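PDB 4WBE: caprin-1 from Homo sapiens, which binds mRNAs to regulate their transport, translation and/or stability, and is essential for the formation of cytoplasmic stress granules. Local coordinates for residues E20-V24 and V109-F115; F58-P64 and A79-L83; H82-E88 and Y99-K103. The contacts are given in a common frame with arbitrary orientation. Numbering follows the deposited sequence.

Contact 1. Residues E20-V24 and V109-F115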
loop_
_atom_site.group_PDB
_atom_site.type_symbol
_atom_site.label_atom_id
_atom_site.label_comp_id
_atom_site.label_asym_id
_atom_site.label_seq_id
_atom_site.Cartn_x
_atom_site.Cartn_y
_atom_site.Cartn_z
ATOM N N GLU A 20 -3.464 -3.222 -5.791
ATOM C CA GLU A 20 -4.325 -4.343 -6.180
ATOM C C GLU A 20 -4.192 -5.506 -5.204
ATOM O O GLU A 20 -5.189 -6.071 -4.745
ATOM C CB GLU A 20 -3.958 -4.806 -7.593
ATOM C CG GLU A 20 -4.292 -3.808 -8.688
ATOM C CD GLU A 20 -3.488 -4.047 -9.957
ATOM O OE1 GLU A 20 -2.687 -5.006 -10.000
ATOM O OE2 GLU A 20 -3.681 -3.298 -10.929
ATOM N N LEU A 21 -2.949 -5.862 -4.903
ATOM C CA LEU A 21 -2.671 -6.948 -3.974
ATOM C C LEU A 21 -3.260 -6.686 -2.587
ATOM O O LEU A 21 -3.846 -7.580 -1.975
ATOM C CB LEU A 21 -1.162 -7.160 -3.861
ATOM C CG LEU A 21 -0.767 -8.186 -2.799
ATOM C CD1 LEU A 21 -1.300 -9.562 -3.170
ATOM C CD2 LEU A 21 0.747 -8.216 -2.655
ATOM N N GLN A 22 -3.100 -5.463 -2.095
ATOM C CA GLN A 22 -3.634 -5.093 -0.790
ATOM C C GLN A 22 -5.148 -5.214 -0.779
ATOM O O GLN A 22 -5.739 -5.689 0.193
ATOM C CB GLN A 22 -3.210 -3.666 -0.431
ATOM C CG GLN A 22 -1.723 -3.546 -0.114
ATOM C CD GLN A 22 -1.291 -2.122 0.120
ATOM O OE1 GLN A 22 -1.783 -1.199 -0.529
ATOM N NE2 GLN A 22 -0.396 -1.926 1.082
ATOM N N TYR A 23 -5.775 -4.762 -1.857
ATOM C CA TYR A 23 -7.214 -4.902 -1.995
ATOM C C TYR A 23 -7.630 -6.369 -1.913
ATOM O O TYR A 23 -8.532 -6.733 -1.147
ATOM C CB TYR A 23 -7.702 -4.272 -3.305
ATOM C CG TYR A 23 -9.182 -4.468 -3.520
ATOM C CD1 TYR A 23 -10.105 -3.625 -2.920
ATOM C CD2 TYR A 23 -9.656 -5.496 -4.323
ATOM C CE1 TYR A 23 -11.467 -3.807 -3.105
ATOM C CE2 TYR A 23 -11.008 -5.682 -4.517
ATOM C CZ TYR A 23 -11.907 -4.837 -3.907
ATOM O OH TYR A 23 -13.256 -5.028 -4.104
ATOM N N VAL A 24 -6.983 -7.207 -2.720
ATOM C CA VAL A 24 -7.278 -8.639 -2.737
ATOM C C VAL A 24 -7.041 -9.293 -1.374
ATOM O O VAL A 24 -7.895 -10.030 -0.884
ATOM C CB VAL A 24 -6.479 -9.372 -3.840
ATOM C CG1 VAL A 24 -6.613 -10.879 -3.695
ATOM C CG2 VAL A 24 -6.943 -8.909 -5.220
ATOM N N VAL A 109 -5.082 -15.435 -9.122
ATOM C CA VAL A 109 -6.192 -14.712 -8.502
ATOM C C VAL A 109 -6.558 -13.456 -9.304
ATOM O O VAL A 109 -7.729 -13.259 -9.649
ATOM C CB VAL A 109 -5.880 -14.325 -7.042
ATOM C CG1 VAL A 109 -7.001 -13.472 -6.470
ATOM C CG2 VAL A 109 -5.697 -15.568 -6.193
ATOM N N PHE A 110 -5.558 -12.630 -9.612
ATOM C CA PHE A 110 -5.750 -11.455 -10.458
ATOM C C PHE A 110 -6.426 -11.818 -11.778
ATOM O O PHE A 110 -7.386 -11.171 -12.204
ATOM C CB PHE A 110 -4.396 -10.815 -10.798
ATOM C CG PHE A 110 -3.802 -9.980 -9.693
ATOM C CD1 PHE A 110 -4.549 -9.637 -8.578
ATOM C CD2 PHE A 110 -2.491 -9.525 -9.784
ATOM C CE1 PHE A 110 -3.998 -8.849 -7.559
ATOM C CE2 PHE A 110 -1.933 -8.735 -8.773
ATOM C CZ PHE A 110 -2.689 -8.398 -7.662
ATOM N N GLN A 111 -5.906 -12.855 -12.425
ATOM C CA GLN A 111 -6.304 -13.197 -13.784
ATOM C C GLN A 111 -7.621 -13.971 -13.849
ATOM O O GLN A 111 -8.177 -14.182 -14.921
ATOM C CB GLN A 111 -5.156 -13.917 -14.506
ATOM C CG GLN A 111 -3.967 -12.975 -14.785
ATOM C CD GLN A 111 -2.724 -13.686 -15.298
ATOM O OE1 GLN A 111 -2.802 -14.775 -15.860
ATOM N NE2 GLN A 111 -1.565 -13.074 -15.088
ATOM N N SER A 112 -8.121 -14.395 -12.696
ATOM C CA SER A 112 -9.399 -15.088 -12.645
ATOM C C SER A 112 -10.528 -14.114 -12.954
ATOM O O SER A 112 -11.620 -14.516 -13.352
ATOM C CB SER A 112 -9.611 -15.673 -11.253
ATOM O OG SER A 112 -10.015 -14.659 -10.356
ATOM N N ASN A 113 -10.241 -12.831 -12.740
ATOM C CA ASN A 113 -11.204 -11.742 -12.883
ATOM C C ASN A 113 -12.379 -11.776 -11.906
ATOM O O ASN A 113 -13.379 -11.091 -12.111
ATOM C CB ASN A 113 -11.656 -11.579 -14.333
ATOM C CG ASN A 113 -10.496 -11.288 -15.255
ATOM O OD1 ASN A 113 -9.523 -10.620 -14.864
ATOM N ND2 ASN A 113 -10.584 -11.779 -16.476
ATOM N N TYR A 114 -12.249 -12.579 -10.853
ATOM C CA TYR A 114 -13.254 -12.618 -9.793
ATOM C C TYR A 114 -13.479 -11.217 -9.234
ATOM O O TYR A 114 -14.617 -10.790 -9.015
ATOM C CB TYR A 114 -12.808 -13.559 -8.667
ATOM C CG TYR A 114 -13.731 -13.561 -7.465
ATOM C CD1 TYR A 114 -14.880 -14.344 -7.455
ATOM C CD2 TYR A 114 -13.445 -12.800 -6.339
ATOM C CE1 TYR A 114 -15.734 -14.353 -6.366
ATOM C CE2 TYR A 114 -14.294 -12.803 -5.237
ATOM C CZ TYR A 114 -15.435 -13.587 -5.257
ATOM O OH TYR A 114 -16.279 -13.593 -4.169
ATOM N N PHE A 115 -12.378 -10.496 -9.036
ATOM C CA PHE A 115 -12.418 -9.186 -8.403
ATOM C C PHE A 115 -12.733 -8.035 -9.361
ATOM O O PHE A 115 -12.671 -6.867 -8.971
ATOM C CB PHE A 115 -11.128 -8.925 -7.614
ATOM C CG PHE A 115 -10.984 -9.802 -6.405
ATOM C CD1 PHE A 115 -11.748 -9.565 -5.267
ATOM C CD2 PHE A 115 -10.088 -10.861 -6.399
ATOM C CE1 PHE A 115 -11.627 -10.375 -4.148
ATOM C CE2 PHE A 115 -9.956 -11.676 -5.286
ATOM C CZ PHE A 115 -10.725 -11.433 -4.155
HETATM O O HOH W 1 -13.817 -5.830 -6.599
#

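Contact 2. Residues F58-P64 and A79-L83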
loop_
_atom_site.group_PDB
_atom_site.type_symbol
_atom_site.label_atom_id
_atom_site.label_comp_id
_atom_site.label_asym_id
_atom_site.label_seq_id
_atom_site.Cartn_x
_atom_site.Cartn_y
_atom_site.Cartn_z
ATOM N N PHE A 58 1.239 -14.776 4.286
ATOM C CA PHE A 58 1.884 -13.646 3.631
ATOM C C PHE A 58 1.234 -12.336 4.058
ATOM O O PHE A 58 1.924 -11.324 4.246
ATOM C CB PHE A 58 1.829 -13.781 2.109
ATOM C CG PHE A 58 2.668 -12.761 1.383
ATOM C CD1 PHE A 58 4.049 -12.891 1.328
ATOM C CD2 PHE A 58 2.075 -11.665 0.769
ATOM C CE1 PHE A 58 4.830 -11.953 0.663
ATOM C CE2 PHE A 58 2.848 -10.720 0.100
ATOM C CZ PHE A 58 4.224 -10.863 0.048
ATOM N N TYR A 59 -0.090 -12.369 4.206
ATOM C CA TYR A 59 -0.851 -11.205 4.642
ATOM C C TYR A 59 -0.308 -10.640 5.951
ATOM O O TYR A 59 -0.162 -9.429 6.096
ATOM C CB TYR A 59 -2.314 -11.601 4.861
ATOM C CG TYR A 59 -3.181 -10.475 5.386
ATOM C CD1 TYR A 59 -3.310 -9.279 4.693
ATOM C CD2 TYR A 59 -3.813 -10.590 6.623
ATOM C CE1 TYR A 59 -4.097 -8.243 5.191
ATOM C CE2 TYR A 59 -4.590 -9.563 7.136
ATOM C CZ TYR A 59 -4.727 -8.391 6.415
ATOM O OH TYR A 59 -5.500 -7.372 6.925
ATOM N N LYS A 60 -0.004 -11.529 6.893
ATOM C CA LYS A 60 0.551 -11.138 8.185
ATOM C C LYS A 60 1.900 -10.427 8.033
ATOM O O LYS A 60 2.218 -9.510 8.786
ATOM C CB LYS A 60 0.680 -12.365 9.102
ATOM C CG LYS A 60 -0.633 -13.101 9.316
ATOM C CD LYS A 60 -0.597 -14.001 10.556
ATOM C CE LYS A 60 0.395 -15.136 10.397
ATOM N NZ LYS A 60 0.172 -16.228 11.383
ATOM N N LEU A 61 2.690 -10.866 7.057
ATOM C CA LEU A 61 4.023 -10.311 6.833
ATOM C C LEU A 61 4.010 -8.918 6.221
ATOM O O LEU A 61 4.873 -8.094 6.522
ATOM C CB LEU A 61 4.829 -11.245 5.935
ATOM C CG LEU A 61 5.037 -12.649 6.506
ATOM C CD1 LEU A 61 5.878 -13.469 5.553
ATOM C CD2 LEU A 61 5.690 -12.569 7.890
ATOM N N VAL A 62 3.044 -8.651 5.352
ATOM C CA VAL A 62 3.027 -7.374 4.658
ATOM C C VAL A 62 2.052 -6.375 5.265
ATOM O O VAL A 62 2.109 -5.184 4.953
ATOM C CB VAL A 62 2.797 -7.537 3.139
ATOM C CG1 VAL A 62 3.927 -8.339 2.537
ATOM C CG2 VAL A 62 1.458 -8.209 2.863
ATOM N N ASP A 63 1.185 -6.849 6.150
ATOM C CA ASP A 63 0.293 -5.950 6.880
ATOM C C ASP A 63 0.416 -6.215 8.380
ATOM O O ASP A 63 -0.539 -6.638 9.024
ATOM C CB ASP A 63 -1.152 -6.156 6.396
ATOM C CG ASP A 63 -2.103 -5.106 6.923
ATOM O OD1 ASP A 63 -1.643 -3.997 7.263
ATOM O OD2 ASP A 63 -3.320 -5.370 6.943
ATOM N N PRO A 64 1.601 -5.936 8.951
ATOM C CA PRO A 64 1.809 -6.302 10.356
ATOM C C PRO A 64 1.017 -5.430 11.315
ATOM O O PRO A 64 0.777 -4.252 11.038
ATOM C CB PRO A 64 3.317 -6.075 10.557
ATOM C CG PRO A 64 3.693 -5.039 9.535
ATOM C CD PRO A 64 2.802 -5.325 8.348
ATOM N N ALA A 79 8.152 -5.649 5.791
ATOM C CA ALA A 79 7.007 -5.722 4.888
ATOM C C ALA A 79 7.351 -5.210 3.496
ATOM O O ALA A 79 6.912 -5.781 2.492
ATOM C CB ALA A 79 5.815 -4.949 5.461
ATOM N N SER A 80 8.097 -4.108 3.437
ATOM C CA SER A 80 8.493 -3.518 2.158
ATOM C C SER A 80 9.320 -4.499 1.329
ATOM O O SER A 80 9.161 -4.593 0.107
ATOM C CB SER A 80 9.246 -2.192 2.361
ATOM O OG SER A 80 10.520 -2.380 2.948
ATOM N N ILE A 81 10.211 -5.219 2.002
ATOM C CA ILE A 81 11.049 -6.220 1.351
ATOM C C ILE A 81 10.241 -7.445 0.894
ATOM O O ILE A 81 10.450 -7.953 -0.206
ATOM C CB ILE A 81 12.229 -6.624 2.265
ATOM C CG1 ILE A 81 13.110 -5.402 2.552
ATOM C CG2 ILE A 81 13.057 -7.736 1.637
ATOM C CD1 ILE A 81 14.135 -5.619 3.653
ATOM N N HIS A 82 9.326 -7.912 1.740
ATOM C CA HIS A 82 8.415 -8.996 1.378
ATOM C C HIS A 82 7.611 -8.652 0.122
ATOM O O HIS A 82 7.479 -9.471 -0.785
ATOM C CB HIS A 82 7.443 -9.274 2.521
ATOM C CG HIS A 82 8.073 -9.935 3.706
ATOM N ND1 HIS A 82 8.869 -11.057 3.597
ATOM C CD2 HIS A 82 8.028 -9.632 5.025
ATOM C CE1 HIS A 82 9.284 -11.413 4.799
ATOM N NE2 HIS A 82 8.788 -10.569 5.682
ATOM N N LEU A 83 7.071 -7.437 0.081
ATOM C CA LEU A 83 6.304 -6.981 -1.069
ATOM C C LEU A 83 7.163 -6.935 -2.325
ATOM O O LEU A 83 6.746 -7.389 -3.391
ATOM C CB LEU A 83 5.726 -5.592 -0.797
ATOM C CG LEU A 83 4.488 -5.560 0.095
ATOM C CD1 LEU A 83 4.093 -4.128 0.398
ATOM C CD2 LEU A 83 3.344 -6.309 -0.569
#

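Contact 3. Residues H82-E88 and Y99-K103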
loop_
_atom_site.group_PDB
_atom_site.type_symbol
_atom_site.label_atom_id
_atom_site.label_comp_id
_atom_site.label_asym_id
_atom_site.label_seq_id
_atom_site.Cartn_x
_atom_site.Cartn_y
_atom_site.Cartn_z
ATOM N N HIS A 82 9.326 -7.912 1.740
ATOM C CA HIS A 82 8.415 -8.996 1.378
ATOM C C HIS A 82 7.611 -8.652 0.122
ATOM O O HIS A 82 7.479 -9.471 -0.785
ATOM C CB HIS A 82 7.443 -9.274 2.521
ATOM C CG HIS A 82 8.073 -9.935 3.706
ATOM N ND1 HIS A 82 8.869 -11.057 3.597
ATOM C CD2 HIS A 82 8.028 -9.632 5.025
ATOM C CE1 HIS A 82 9.284 -11.413 4.799
ATOM N NE2 HIS A 82 8.788 -10.569 5.682
ATOM N N LEU A 83 7.071 -7.437 0.081
ATOM C CA LEU A 83 6.304 -6.981 -1.069
ATOM C C LEU A 83 7.163 -6.935 -2.325
ATOM O O LEU A 83 6.746 -7.389 -3.391
ATOM C CB LEU A 83 5.726 -5.592 -0.797
ATOM C CG LEU A 83 4.488 -5.560 0.095
ATOM C CD1 LEU A 83 4.093 -4.128 0.398
ATOM C CD2 LEU A 83 3.344 -6.309 -0.569
ATOM N N TRP A 84 8.357 -6.370 -2.196
ATOM C CA TRP A 84 9.265 -6.250 -3.334
ATOM C C TRP A 84 9.668 -7.622 -3.868
ATOM O O TRP A 84 9.682 -7.850 -5.084
ATOM C CB TRP A 84 10.511 -5.438 -2.965
ATOM C CG TRP A 84 11.337 -5.095 -4.163
ATOM C CD1 TRP A 84 11.163 -4.024 -5.002
ATOM C CD2 TRP A 84 12.453 -5.826 -4.675
ATOM N NE1 TRP A 84 12.107 -4.048 -5.999
ATOM C CE2 TRP A 84 12.910 -5.145 -5.821
ATOM C CE3 TRP A 84 13.116 -6.986 -4.272
ATOM C CZ2 TRP A 84 14.000 -5.589 -6.568
ATOM C CZ3 TRP A 84 14.194 -7.425 -5.013
ATOM C CH2 TRP A 84 14.626 -6.730 -6.149
ATOM N N ASP A 85 10.017 -8.522 -2.954
ATOM C CA ASP A 85 10.384 -9.882 -3.325
ATOM C C ASP A 85 9.245 -10.614 -4.044
ATOM O O ASP A 85 9.488 -11.376 -4.981
ATOM C CB ASP A 85 10.807 -10.681 -2.091
ATOM C CG ASP A 85 12.182 -10.286 -1.576
ATOM O OD1 ASP A 85 12.919 -9.629 -2.325
ATOM O OD2 ASP A 85 12.522 -10.642 -0.424
ATOM N N LEU A 86 8.010 -10.405 -3.597
ATOM C CA LEU A 86 6.867 -11.023 -4.273
ATOM C C LEU A 86 6.721 -10.518 -5.707
ATOM O O LEU A 86 6.541 -11.306 -6.636
ATOM C CB LEU A 86 5.559 -10.827 -3.503
ATOM C CG LEU A 86 4.402 -11.509 -4.250
ATOM C CD1 LEU A 86 3.654 -12.473 -3.378
ATOM C CD2 LEU A 86 3.454 -10.476 -4.840
ATOM N N LEU A 87 6.790 -9.201 -5.877
ATOM C CA LEU A 87 6.680 -8.581 -7.197
ATOM C C LEU A 87 7.750 -9.103 -8.158
ATOM O O LEU A 87 7.502 -9.244 -9.356
ATOM C CB LEU A 87 6.753 -7.060 -7.070
ATOM C CG LEU A 87 5.593 -6.506 -6.245
ATOM C CD1 LEU A 87 5.848 -5.084 -5.811
ATOM C CD2 LEU A 87 4.313 -6.583 -7.047
ATOM N N GLU A 88 8.940 -9.370 -7.623
ATOM C CA GLU A 88 10.053 -9.877 -8.421
ATOM C C GLU A 88 9.969 -11.387 -8.571
ATOM O O GLU A 88 10.678 -11.976 -9.388
ATOM C CB GLU A 88 11.387 -9.494 -7.778
ATOM C CG GLU A 88 11.654 -7.998 -7.768
ATOM C CD GLU A 88 11.948 -7.464 -9.158
ATOM O OE1 GLU A 88 12.700 -8.129 -9.901
ATOM O OE2 GLU A 88 11.416 -6.392 -9.513
ATOM N N TYR A 99 8.734 -16.831 -2.889
ATOM C CA TYR A 99 8.034 -15.681 -3.439
ATOM C C TYR A 99 7.592 -15.979 -4.865
ATOM O O TYR A 99 6.571 -15.462 -5.328
ATOM C CB TYR A 99 8.932 -14.448 -3.422
ATOM C CG TYR A 99 9.243 -13.935 -2.041
ATOM C CD1 TYR A 99 8.337 -13.140 -1.353
ATOM C CD2 TYR A 99 10.448 -14.234 -1.430
ATOM C CE1 TYR A 99 8.619 -12.662 -0.083
ATOM C CE2 TYR A 99 10.742 -13.765 -0.164
ATOM C CZ TYR A 99 9.827 -12.978 0.502
ATOM O OH TYR A 99 10.129 -12.514 1.759
ATOM N N LYS A 100 8.371 -16.800 -5.562
ATOM C CA LYS A 100 8.021 -17.201 -6.922
ATOM C C LYS A 100 6.687 -17.940 -6.964
ATOM O O LYS A 100 5.852 -17.682 -7.832
ATOM C CB LYS A 100 9.121 -18.067 -7.535
ATOM C CG LYS A 100 8.849 -18.440 -8.980
ATOM C CD LYS A 100 9.954 -19.317 -9.543
ATOM C CE LYS A 100 9.648 -19.744 -10.972
ATOM N NZ LYS A 100 10.845 -20.329 -11.639
ATOM N N VAL A 101 6.488 -18.855 -6.024
ATOM C CA VAL A 101 5.225 -19.589 -5.931
ATOM C C VAL A 101 4.069 -18.681 -5.499
ATOM O O VAL A 101 2.950 -18.810 -5.999
ATOM C CB VAL A 101 5.339 -20.794 -4.972
ATOM C CG1 VAL A 101 3.968 -21.399 -4.685
ATOM C CG2 VAL A 101 6.294 -21.844 -5.537
ATOM N N LEU A 102 4.337 -17.790 -4.547
ATOM C CA LEU A 102 3.329 -16.843 -4.087
ATOM C C LEU A 102 2.887 -15.896 -5.203
ATOM O O LEU A 102 1.700 -15.599 -5.342
ATOM C CB LEU A 102 3.847 -16.040 -2.893
ATOM C CG LEU A 102 4.002 -16.801 -1.574
ATOM C CD1 LEU A 102 4.504 -15.866 -0.489
ATOM C CD2 LEU A 102 2.678 -17.426 -1.166
ATOM N N LYS A 103 3.851 -15.425 -5.989
ATOM C CA LYS A 103 3.549 -14.550 -7.110
ATOM C C LYS A 103 2.662 -15.279 -8.128
ATOM O O LYS A 103 1.710 -14.702 -8.652
ATOM C CB LYS A 103 4.832 -14.055 -7.779
ATOM C CG LYS A 103 4.558 -13.194 -9.005
ATOM C CD LYS A 103 5.842 -12.739 -9.673
ATOM C CE LYS A 103 5.540 -11.920 -10.917
ATOM N NZ LYS A 103 6.801 -11.409 -11.511
HETATM O O HOH W 2 12.818 -12.083 2.574
#

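Contact 1. Residues E20-V24 and V109-F115
A single water forms the polar link here. It lies 2.7 Å from Tyr23 OH and donates to Phe115 O, with 2.8 Å between the water oxygen and that carbonyl. The rest of the contact is apolar. Val24 sits at its centre and points toward the 109-115 segment. Its CG1 lies 3.8 Å from Val109 CG1 and also 3.8 Å from Phe115 CE2. Its CG2 makes a CH-pi contact over one face of the Phe115 ring, 4.3 Å from the centroid, and meets the edge of the Phe110 ring, 3.8 Å from Phe110 CE1. The contact lies in the mainly helical Caprin-1 dimerization domain. It joins the C-terminal part of helix 2-27 to the end of helix 99-111 and the 3-10 turn that follows. Phe110 also reaches the preceding helical turn, where its CZ is 3.8 Å from Glu20 CB. The acid group of Glu20 pairs with Lys16. Phe110 and Phe115 can both reach Val24 because the chain turns between them. Asn113 leaves helical geometry with positive phi, and Ser112 OG accepts from Tyr114 N at 3.1 Å, forming an ST turn. The second subunit packs against the same place. Leu72 of that subunit touches both Val24 and Phe110, while its Arg66 hydrogen-bonds to Phe115 O, the carbonyl that also receives the water.

Contact 2. Residues F58-P64 and A79-L83
Val62 is the main bump on the 58-64 side. Its CG1 fits between two residues of the opposite helix, 3.6 Å from His82 CB and 3.7 Å from Leu83 CG. Ala79 is the matching low point one turn earlier. Its small side chain lets the backbones come close, with 4.3 Å between Val62 CA and Ala79 CA. The Ala79 methyl fits against main chain, its CB 3.5 Å from Leu61 O and 3.7 Å from Val62 O. Pro64 adds its ring beyond the helix end, with CD 4.2 Å from Ala79 CB. On another flank, the His82 ring covers Leu61. Leu61 CB lies over one face of that ring, 4.1 Å from its centroid, in a CH-pi contact. The ring's ND1 is hydrogen-bonded to Tyr99. Phe58 fills the space one turn before Val62. Its ring edge meets the main chain, with CZ 3.6 Å from His82 O, and its CE2 is 4.5 Å from Leu83 CD2. Helix 2-27 covers part of this surface, with Leu25 on Val62 and Leu21 on Leu83. Leu19 of the second subunit touches Ala79 and Leu83. The short helical axes approach to 9.2 Å at 131°. This is an oblique, roughly antiparallel helix pair, closest near the C-terminal end of helix 49-62, within the mainly helical dimerization domain of caprin-1.

Contact 3. Residues H82-E88 and Y99-K103
The Tyr99 hydroxyl has two polar partners in this contact. His82 ND1 lies 2.7 Å from Tyr99 OH in a hydrogen bond, and either group could be the donor. A water is 2.8 Å from Tyr99 OH and gives a weak hydrogen bond to Asp85 OD2, with 3.3 Å between the water oxygen and that carboxylate atom. The water thus links Asp85 to the tyrosine. The Asp85 methylene also touches the ring directly. Its CB stands almost exactly over one face of Tyr99, 3.3 Å from the centroid, as a CH-pi contact. At the other end, the fully extended Lys103 side chain reaches across from helix 99-111 to the end of helix 77-88. Leu87 O, a carbonyl in the last turn of that helix, accepts a hydrogen bond from Lys103 NZ at 3.1 Å. The carboxylate of Glu88 turns elsewhere and forms a salt bridge with Arg14 of helix 2-27. Between the polar ends the contact is apolar. Leu86 CB is 4.2 Å from Tyr99 CD1, and Leu86 CD1 is 3.6 Å from Leu102 CB. The short helices cross at -71°, with their axes 7.9 Å apart. Strands 93-94 and 97-98 form a small hairpin in the chain between the two helices. The buried Tyr99 keeps its hydroxyl satisfied by His82 and a water, and Lys103 serves a carbonyl near a helix end, so these polar groups are paired without breaking the apolar packing.

Along the chain the segments come in the order 20-24, 58-64, 79-88, 99-103 and 109-115, so contact 1 encloses the other two. Contacts 2 and 3 are neighbours, with centres about 10 Å apart. They share His82 and Leu83 on helix 77-88, which meets helix 49-62 in contact 2 and helix 99-111 in contact 3. Contact 1 lies on the opposite side of the chain's centre, about 17 Å and 15 Å from them respectively, centre to centre. It joins helix 2-27 to helix 99-111 and the 3-10 turn that follows. Leu21 bridges the groups by touching Phe58, Leu83 and Leu86. All three contacts touch the second subunit, so packing within the subunit adjoins the dimer surface.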